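Local coordinates for importin subunit beta-1 (Saccharomyces cerevisiae, PDB 5OWU), which carries proteins into the nucleus as the importin beta subunit, working with importin alpha, which recognises the classical nuclear localization signal of the cargo, at residues Leu209-Lys213 with Lys250-Tyr255; Ala595-Met599 with Phe633-Leu637; Leu721-Met725 with Ala771-Tyr775. One frame throughout, in Å; residues are numbered along the deposited sequence.

Interaction 1. Residues Leu209-Lys213 with Lys250-Tyr255; sequences LIFIK and KIMSLY
Tyr255 gives its hydroxyl proton to the backbone carbonyl of Leu209, with OH 2.7 Å from O. The carbonyl oxygen lies at the edge of the ring, in its plane, and the C=O...donor angle of 161° puts the hydroxyl nearly along the C=O axis. Leu209 follows helix 195-208, and its oxygen also receives a weak bond from the N-H of Ile212. A phenylalanine here would keep the ring, but the Leu209 carbonyl would probably lose this short bond, and the turn would be less firmly tied.

The ring also packs against aliphatic chain. Lys213 lays its methylenes across the tyrosine end, CG 3.5 Å from OH, and Ile212, the N-cap residue of helix 213-216, brings CG1 to 3.8 Å from the same oxygen, its side chain crossing that of the tyrosine at about a right angle.

Helix 238-255 is the second helix of HEAT 6, and the contact joins its last turns to the turn that follows helix 195-208 in the superhelical stack.

The rest is apolar. Leu209 has its CG anti to the carbonyl carbon (chi1 -69°), which carries its methyls to the helix: CD1 lies between Lys250 and Ile251, 3.6 Å from both Lys250 CB and Ile251 CG1, and the second branch, CD2, also rests on Ile251 CG1. A leucine suits because its forked end sets both methyls against the helix. Beside it, Leu254 CD1 touches Ile210 CG1 at 3.6 Å, the two side chains crossing nearly perpendicularly.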
loop_
_atom_site.group_PDB
_atom_site.type_symbol
_atom_site.label_atom_id
_atom_site.label_comp_id
_atom_site.label_asym_id
_atom_site.label_seq_id
_atom_site.Cartn_x
_atom_site.Cartn_y
_atom_site.Cartn_z
ATOM N N LEU A 209 -17.227 -14.391 -0.798
ATOM C CA LEU A 209 -16.931 -14.796 0.577
ATOM C C LEU A 209 -17.340 -13.759 1.624
ATOM O O LEU A 209 -17.780 -14.123 2.722
ATOM C CB LEU A 209 -15.445 -15.122 0.709
ATOM C CG LEU A 209 -15.046 -16.390 -0.049
ATOM C CD1 LEU A 209 -13.572 -16.636 0.086
ATOM C CD2 LEU A 209 -15.824 -17.618 0.415
ATOM N N ILE A 210 -17.205 -12.467 1.326
ATOM C CA ILE A 210 -17.501 -11.471 2.353
ATOM C C ILE A 210 -18.988 -11.373 2.663
ATOM O O ILE A 210 -19.360 -10.744 3.661
ATOM C CB ILE A 210 -16.915 -10.100 1.944
ATOM C CG1 ILE A 210 -15.383 -10.184 1.977
ATOM C CG2 ILE A 210 -17.387 -8.986 2.875
ATOM C CD1 ILE A 210 -14.643 -8.869 1.811
ATOM N N PHE A 211 -19.849 -12.012 1.870
ATOM C CA PHE A 211 -21.293 -11.915 2.056
ATOM C C PHE A 211 -21.924 -13.177 2.625
ATOM O O PHE A 211 -23.154 -13.258 2.691
ATOM C CB PHE A 211 -21.959 -11.562 0.727
ATOM C CG PHE A 211 -21.506 -10.256 0.169
ATOM C CD1 PHE A 211 -21.964 -9.066 0.709
ATOM C CD2 PHE A 211 -20.609 -10.211 -0.881
ATOM C CE1 PHE A 211 -21.542 -7.855 0.201
ATOM C CE2 PHE A 211 -20.184 -9.003 -1.393
ATOM C CZ PHE A 211 -20.652 -7.823 -0.849
ATOM N N ILE A 212 -21.129 -14.152 3.063
ATOM C CA ILE A 212 -21.676 -15.436 3.472
ATOM C C ILE A 212 -21.374 -15.734 4.940
ATOM O O ILE A 212 -21.371 -16.888 5.341
ATOM C CB ILE A 212 -21.178 -16.568 2.550
ATOM C CG1 ILE A 212 -19.680 -16.835 2.740
ATOM C CG2 ILE A 212 -21.442 -16.215 1.086
ATOM C CD1 ILE A 212 -19.195 -18.095 2.045
ATOM N N LYS A 213 -21.126 -14.700 5.753
ATOM C CA LYS A 213 -20.888 -14.917 7.180
ATOM C C LYS A 213 -21.983 -15.778 7.797
ATOM O O LYS A 213 -21.706 -16.757 8.501
ATOM C CB LYS A 213 -20.804 -13.578 7.915
ATOM C CG LYS A 213 -19.771 -12.609 7.366
ATOM C CD LYS A 213 -18.741 -12.211 8.417
ATOM C CE LYS A 213 -18.126 -10.850 8.102
ATOM N NZ LYS A 213 -17.580 -10.776 6.717
ATOM N N LYS A 250 -8.405 -17.083 0.713
ATOM C CA LYS A 250 -9.315 -16.023 1.131
ATOM C C LYS A 250 -10.178 -16.475 2.304
ATOM O O LYS A 250 -10.438 -15.700 3.236
ATOM C CB LYS A 250 -10.179 -15.590 -0.048
ATOM C CG LYS A 250 -10.346 -14.080 -0.144
ATOM C CD LYS A 250 -11.627 -13.674 -0.865
ATOM C CE LYS A 250 -11.754 -12.162 -0.970
ATOM N NZ LYS A 250 -11.708 -11.512 0.377
ATOM N N ILE A 251 -10.627 -17.730 2.280
ATOM C CA ILE A 251 -11.407 -18.267 3.391
ATOM C C ILE A 251 -10.581 -18.287 4.664
ATOM O O ILE A 251 -11.091 -18.012 5.750
ATOM C CB ILE A 251 -11.931 -19.676 3.058
ATOM C CG1 ILE A 251 -13.013 -19.594 1.981
ATOM C CG2 ILE A 251 -12.486 -20.356 4.317
ATOM C CD1 ILE A 251 -13.355 -20.931 1.344
ATOM N N MET A 252 -9.308 -18.669 4.568
ATOM C CA MET A 252 -8.468 -18.681 5.761
ATOM C C MET A 252 -8.341 -17.275 6.330
ATOM O O MET A 252 -8.470 -17.070 7.544
ATOM C CB MET A 252 -7.095 -19.266 5.424
ATOM C CG MET A 252 -6.066 -19.229 6.558
ATOM S SD MET A 252 -6.432 -20.335 7.926
ATOM C CE MET A 252 -6.366 -21.933 7.095
ATOM N N SER A 253 -8.121 -16.287 5.458
ATOM C CA SER A 253 -7.968 -14.913 5.927
ATOM C C SER A 253 -9.252 -14.382 6.563
ATOM O O SER A 253 -9.199 -13.706 7.596
ATOM C CB SER A 253 -7.525 -14.016 4.767
ATOM O OG SER A 253 -7.404 -12.676 5.202
ATOM N N LEU A 254 -10.413 -14.685 5.979
ATOM C CA LEU A 254 -11.674 -14.114 6.458
ATOM C C LEU A 254 -12.316 -14.908 7.591
ATOM O O LEU A 254 -12.953 -14.329 8.476
ATOM C CB LEU A 254 -12.673 -14.019 5.306
ATOM C CG LEU A 254 -12.442 -12.922 4.276
ATOM C CD1 LEU A 254 -13.496 -13.040 3.185
ATOM C CD2 LEU A 254 -12.497 -11.550 4.934
ATOM N N TYR A 255 -12.184 -16.223 7.568
ATOM C CA TYR A 255 -12.858 -17.114 8.499
ATOM C C TYR A 255 -11.858 -18.011 9.215
ATOM O O TYR A 255 -12.149 -19.172 9.493
ATOM C CB TYR A 255 -13.912 -17.947 7.769
ATOM C CG TYR A 255 -14.970 -17.098 7.105
ATOM C CD1 TYR A 255 -15.925 -16.434 7.865
ATOM C CD2 TYR A 255 -15.010 -16.948 5.722
ATOM C CE1 TYR A 255 -16.892 -15.642 7.271
ATOM C CE2 TYR A 255 -15.986 -16.154 5.115
ATOM C CZ TYR A 255 -16.918 -15.506 5.900
ATOM O OH TYR A 255 -17.889 -14.721 5.327
#

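Interaction 2. Residues Ala595-Met599 with Phe633-Leu637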
loop_
_atom_site.group_PDB
_atom_site.type_symbol
_atom_site.label_atom_id
_atom_site.label_comp_id
_atom_site.label_asym_id
_atom_site.label_seq_id
_atom_site.Cartn_x
_atom_site.Cartn_y
_atom_site.Cartn_z
ATOM N N ALA A 595 27.220 28.671 -2.321
ATOM C CA ALA A 595 25.812 28.934 -2.606
ATOM C C ALA A 595 25.620 29.459 -4.023
ATOM O O ALA A 595 24.868 28.883 -4.822
ATOM C CB ALA A 595 25.255 29.923 -1.584
ATOM N N ASP A 596 26.309 30.551 -4.358
ATOM C CA ASP A 596 26.201 31.120 -5.695
ATOM C C ASP A 596 26.355 30.039 -6.752
ATOM O O ASP A 596 25.454 29.810 -7.575
ATOM C CB ASP A 596 27.254 32.216 -5.884
ATOM C CG ASP A 596 26.835 33.547 -5.275
ATOM O OD1 ASP A 596 25.675 33.661 -4.825
ATOM O OD2 ASP A 596 27.662 34.485 -5.262
ATOM N N MET A 597 27.482 29.327 -6.711
ATOM C CA MET A 597 27.741 28.323 -7.731
ATOM C C MET A 597 26.570 27.358 -7.821
ATOM O O MET A 597 26.039 27.097 -8.910
ATOM C CB MET A 597 29.046 27.593 -7.420
ATOM C CG MET A 597 29.455 26.583 -8.478
ATOM S SD MET A 597 29.911 24.991 -7.772
ATOM C CE MET A 597 28.397 24.520 -6.961
ATOM N N LEU A 598 26.105 26.872 -6.669
ATOM C CA LEU A 598 25.036 25.884 -6.684
ATOM C C LEU A 598 23.812 26.433 -7.396
ATOM O O LEU A 598 23.267 25.788 -8.302
ATOM C CB LEU A 598 24.697 25.445 -5.257
ATOM C CG LEU A 598 25.705 24.484 -4.617
ATOM C CD1 LEU A 598 25.370 24.249 -3.150
ATOM C CD2 LEU A 598 25.751 23.164 -5.369
ATOM N N MET A 599 23.394 27.651 -7.040
ATOM C CA MET A 599 22.204 28.201 -7.676
ATOM C C MET A 599 22.434 28.368 -9.169
ATOM O O MET A 599 21.541 28.081 -9.979
ATOM C CB MET A 599 21.810 29.526 -7.017
ATOM C CG MET A 599 21.224 29.371 -5.604
ATOM S SD MET A 599 19.769 28.295 -5.510
ATOM C CE MET A 599 18.643 29.121 -6.631
ATOM N N PHE A 633 19.495 33.559 1.516
ATOM C CA PHE A 633 18.861 33.111 0.282
ATOM C C PHE A 633 18.118 34.231 -0.435
ATOM O O PHE A 633 17.770 34.076 -1.611
ATOM C CB PHE A 633 17.890 31.966 0.577
ATOM C CG PHE A 633 17.398 31.266 -0.656
ATOM C CD1 PHE A 633 18.147 30.263 -1.244
ATOM C CD2 PHE A 633 16.192 31.614 -1.230
ATOM C CE1 PHE A 633 17.697 29.624 -2.376
ATOM C CE2 PHE A 633 15.739 30.980 -2.365
ATOM C CZ PHE A 633 16.491 29.985 -2.939
ATOM N N GLU A 634 17.875 35.355 0.236
ATOM C CA GLU A 634 17.016 36.380 -0.347
ATOM C C GLU A 634 17.533 36.856 -1.699
ATOM O O GLU A 634 16.731 37.160 -2.588
ATOM C CB GLU A 634 16.869 37.545 0.629
ATOM C CG GLU A 634 15.918 37.223 1.763
ATOM C CD GLU A 634 16.020 38.190 2.919
ATOM O OE1 GLU A 634 16.452 39.341 2.704
ATOM O OE2 GLU A 634 15.669 37.792 4.048
ATOM N N LYS A 635 18.855 36.893 -1.891
ATOM C CA LYS A 635 19.417 37.395 -3.143
ATOM C C LYS A 635 18.952 36.603 -4.360
ATOM O O LYS A 635 18.961 37.141 -5.473
ATOM C CB LYS A 635 20.944 37.383 -3.074
ATOM C CG LYS A 635 21.563 35.998 -2.854
ATOM C CD LYS A 635 23.078 36.071 -2.633
ATOM C CE LYS A 635 23.826 36.552 -3.874
ATOM N NZ LYS A 635 25.299 36.628 -3.640
ATOM N N TYR A 636 18.552 35.347 -4.183
ATOM C CA TYR A 636 18.096 34.528 -5.297
ATOM C C TYR A 636 16.593 34.601 -5.511
ATOM O O TYR A 636 16.094 34.044 -6.494
ATOM C CB TYR A 636 18.488 33.064 -5.073
ATOM C CG TYR A 636 19.927 32.872 -4.645
ATOM C CD1 TYR A 636 20.969 33.016 -5.553
ATOM C CD2 TYR A 636 20.243 32.545 -3.333
ATOM C CE1 TYR A 636 22.292 32.837 -5.166
ATOM C CE2 TYR A 636 21.563 32.363 -2.936
ATOM C CZ TYR A 636 22.582 32.512 -3.859
ATOM O OH TYR A 636 23.894 32.338 -3.477
ATOM N N LEU A 637 15.863 35.273 -4.620
ATOM C CA LEU A 637 14.409 35.194 -4.649
ATOM C C LEU A 637 13.838 35.805 -5.918
ATOM O O LEU A 637 12.880 35.275 -6.488
ATOM C CB LEU A 637 13.824 35.875 -3.412
ATOM C CG LEU A 637 13.825 35.061 -2.116
ATOM C CD1 LEU A 637 13.303 35.911 -0.968
ATOM C CD2 LEU A 637 12.986 33.804 -2.262
#
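Met599 reaches across to Tyr636 and touches it from its first carbon: CB lies 3.8 Å from Tyr636 CE1. With CG anti to the carbonyl carbon (chi1 -72°), the next carbon comes over the middle of the ring, 3.6 Å from the centroid and 10° off the normal, a CH-pi contact. The chain then bends, and SD, still above the tyrosine face at a distance, comes obliquely to Phe633, 4.0 Å from its CE1. Both are Met-aromatic contacts, and methionine fits because a flexible thioether can follow two differently turned rings. The tip, CE, rests loosely 4.2 Å from Tyr636 CB. The opposite face of the Tyr636 ring is covered by CG of Lys635, clamping the ring between two aliphatic carbons and restraining its rotation.

At the ring's far end the hydroxyl donates to Asp596, with OH 2.6 Å from OD1, on the anti side and 23° out of the carboxylate plane. Lys635 takes the syn lone pair of the same oxygen in a salt bridge, NZ 3.2 Å from OD1. Two donors thus hold one oxygen, and the lysine charge would probably favour the ionised acid. Ala595, small enough to admit the phenol, sets CB 3.4 Å from OH.

The contact ties the start of helix 595-607, in HEAT 14, to the turn leading into helix 637-649 of HEAT 15, while helix 615-629 lines the side with Leu625 against Met599 and Ile622 against Phe633.

Interaction 3. Residues Leu721-Met725 with Ala771-Tyr775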
loop_
_atom_site.group_PDB
_atom_site.type_symbol
_atom_site.label_atom_id
_atom_site.label_comp_id
_atom_site.label_asym_id
_atom_site.label_seq_id
_atom_site.Cartn_x
_atom_site.Cartn_y
_atom_site.Cartn_z
ATOM N N LEU A 721 -7.450 33.523 9.295
ATOM C CA LEU A 721 -7.779 32.398 10.161
ATOM C C LEU A 721 -9.133 31.788 9.810
ATOM O O LEU A 721 -9.238 30.580 9.563
ATOM C CB LEU A 721 -7.743 32.858 11.618
ATOM C CG LEU A 721 -8.020 31.804 12.680
ATOM C CD1 LEU A 721 -7.017 30.662 12.591
ATOM C CD2 LEU A 721 -7.981 32.455 14.053
ATOM N N ASN A 722 -10.186 32.609 9.761
ATOM C CA ASN A 722 -11.507 32.059 9.487
ATOM C C ASN A 722 -11.474 31.192 8.237
ATOM O O ASN A 722 -11.832 30.007 8.277
ATOM C CB ASN A 722 -12.549 33.173 9.347
ATOM C CG ASN A 722 -13.967 32.639 9.421
ATOM O OD1 ASN A 722 -14.721 32.716 8.458
ATOM N ND2 ASN A 722 -14.319 32.055 10.562
ATOM N N ASP A 723 -10.967 31.741 7.127
ATOM C CA ASP A 723 -10.977 30.966 5.893
ATOM C C ASP A 723 -10.237 29.650 6.086
ATOM O O ASP A 723 -10.754 28.573 5.753
ATOM C CB ASP A 723 -10.358 31.763 4.749
ATOM C CG ASP A 723 -11.244 32.895 4.286
ATOM O OD1 ASP A 723 -12.472 32.833 4.518
ATOM O OD2 ASP A 723 -10.704 33.843 3.685
ATOM N N ILE A 724 -9.044 29.712 6.682
ATOM C CA ILE A 724 -8.245 28.499 6.839
ATOM C C ILE A 724 -8.983 27.508 7.720
ATOM O O ILE A 724 -9.044 26.306 7.415
ATOM C CB ILE A 724 -6.851 28.844 7.400
ATOM C CG1 ILE A 724 -6.051 29.713 6.414
ATOM C CG2 ILE A 724 -6.069 27.590 7.789
ATOM C CD1 ILE A 724 -6.234 29.412 4.936
ATOM N N MET A 725 -9.599 27.993 8.799
ATOM C CA MET A 725 -10.306 27.065 9.668
ATOM C C MET A 725 -11.427 26.387 8.901
ATOM O O MET A 725 -11.632 25.173 9.026
ATOM C CB MET A 725 -10.841 27.786 10.904
ATOM C CG MET A 725 -9.776 28.070 11.956
ATOM S SD MET A 725 -9.082 26.556 12.667
ATOM C CE MET A 725 -8.262 27.169 14.129
ATOM N N ALA A 771 -8.623 35.219 19.372
ATOM C CA ALA A 771 -8.724 34.828 17.974
ATOM C C ALA A 771 -8.986 33.335 17.833
ATOM O O ALA A 771 -9.685 32.911 16.904
ATOM C CB ALA A 771 -7.449 35.221 17.229
ATOM N N LEU A 772 -8.434 32.522 18.739
ATOM C CA LEU A 772 -8.591 31.075 18.635
ATOM C C LEU A 772 -9.901 30.590 19.244
ATOM O O LEU A 772 -10.418 29.539 18.840
ATOM C CB LEU A 772 -7.413 30.371 19.320
ATOM C CG LEU A 772 -7.364 28.848 19.186
ATOM C CD1 LEU A 772 -6.931 28.453 17.790
ATOM C CD2 LEU A 772 -6.446 28.227 20.231
ATOM N N PHE A 773 -10.460 31.351 20.186
ATOM C CA PHE A 773 -11.566 30.873 21.018
ATOM C C PHE A 773 -12.695 30.205 20.244
ATOM O O PHE A 773 -13.117 29.107 20.644
ATOM C CB PHE A 773 -12.103 32.044 21.853
ATOM C CG PHE A 773 -13.268 31.677 22.731
ATOM C CD1 PHE A 773 -13.108 30.784 23.778
ATOM C CD2 PHE A 773 -14.519 32.228 22.511
ATOM C CE1 PHE A 773 -14.174 30.444 24.588
ATOM C CE2 PHE A 773 -15.594 31.887 23.323
ATOM C CZ PHE A 773 -15.416 30.996 24.358
ATOM N N PRO A 774 -13.233 30.781 19.163
ATOM C CA PRO A 774 -14.399 30.162 18.512
ATOM C C PRO A 774 -14.099 28.879 17.751
ATOM O O PRO A 774 -15.022 28.304 17.162
ATOM C CB PRO A 774 -14.891 31.266 17.560
ATOM C CG PRO A 774 -13.692 32.107 17.304
ATOM C CD PRO A 774 -12.918 32.101 18.580
ATOM N N TYR A 775 -12.852 28.408 17.740
ATOM C CA TYR A 775 -12.478 27.203 17.014
ATOM C C TYR A 775 -12.060 26.062 17.931
ATOM O O TYR A 775 -11.729 24.976 17.437
ATOM C CB TYR A 775 -11.339 27.520 16.037
ATOM C CG TYR A 775 -11.657 28.688 15.144
ATOM C CD1 TYR A 775 -12.608 28.573 14.145
ATOM C CD2 TYR A 775 -11.020 29.911 15.311
ATOM C CE1 TYR A 775 -12.911 29.629 13.331
ATOM C CE2 TYR A 775 -11.325 30.984 14.500
ATOM C CZ TYR A 775 -12.269 30.837 13.512
ATOM O OH TYR A 775 -12.583 31.896 12.698
#
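Tyr775 lies against helix 718-732 and meets three of its side chains, each placed by its own torsions. Met725 CG lies over the centre of the ring, 3.6 Å from the centroid and 12° off the normal, in a CH-pi contact. Its chain bends at chi2 and then runs extended through chi3, so the methyl CE travels back along the tyrosine to 3.6 Å from Tyr775 CB and 4.1 Å from Leu772 CD1. The sulfur between makes an oblique Met-aromatic contact. On the opposite face Pro774 CG sits toward the rim, so that the ring is held between a methionine and a proline.

Leu721 has its CG anti to the backbone nitrogen (chi1 -178°), which brings CD2 alongside the ring, 3.7 Å from Tyr775 CE2 and 3.4 Å from Ala771 O. A branched leucine can fill the corner between ring and backbone there. Asn722 also turns its amide away from its own backbone nitrogen and toward the phenol: ND2 donates to OH at 2.8 Å, almost straight at 178°, with the oxygen in the amide plane. Asparagine suits this exposed margin, offering an N-H where the apolar contacts end.

Behind the leucine and methionine lies Ile761 of helix 741-764, and Ile779 of helix 776-788 also touches Met725. Here a helix of HEAT 17 meets the turn that opens HEAT 18, as in the stacked repeats of the importin beta superhelix.

The three contacts follow one another along the chain without touching. Interactions 1 and 2 lie on opposite sides of the chain's centre, their own centres about 60 Å apart; interaction 3 is about 47 Å from interaction 1 and about 37 Å from interaction 2, centre to centre. Only interactions 2 and 3 share a scheme: a tyrosine just before a helix lies under a methionine, and its hydroxyl meets a polar residue three positions before that methionine, donating to Asp596 but accepting from Asn722. Interaction 1 reverses the roles, its tyrosine lying near the end of helix 238-255 and binding a backbone carbonyl in a turn. All three lie at junctions between helices of the same HEAT-repeat solenoid.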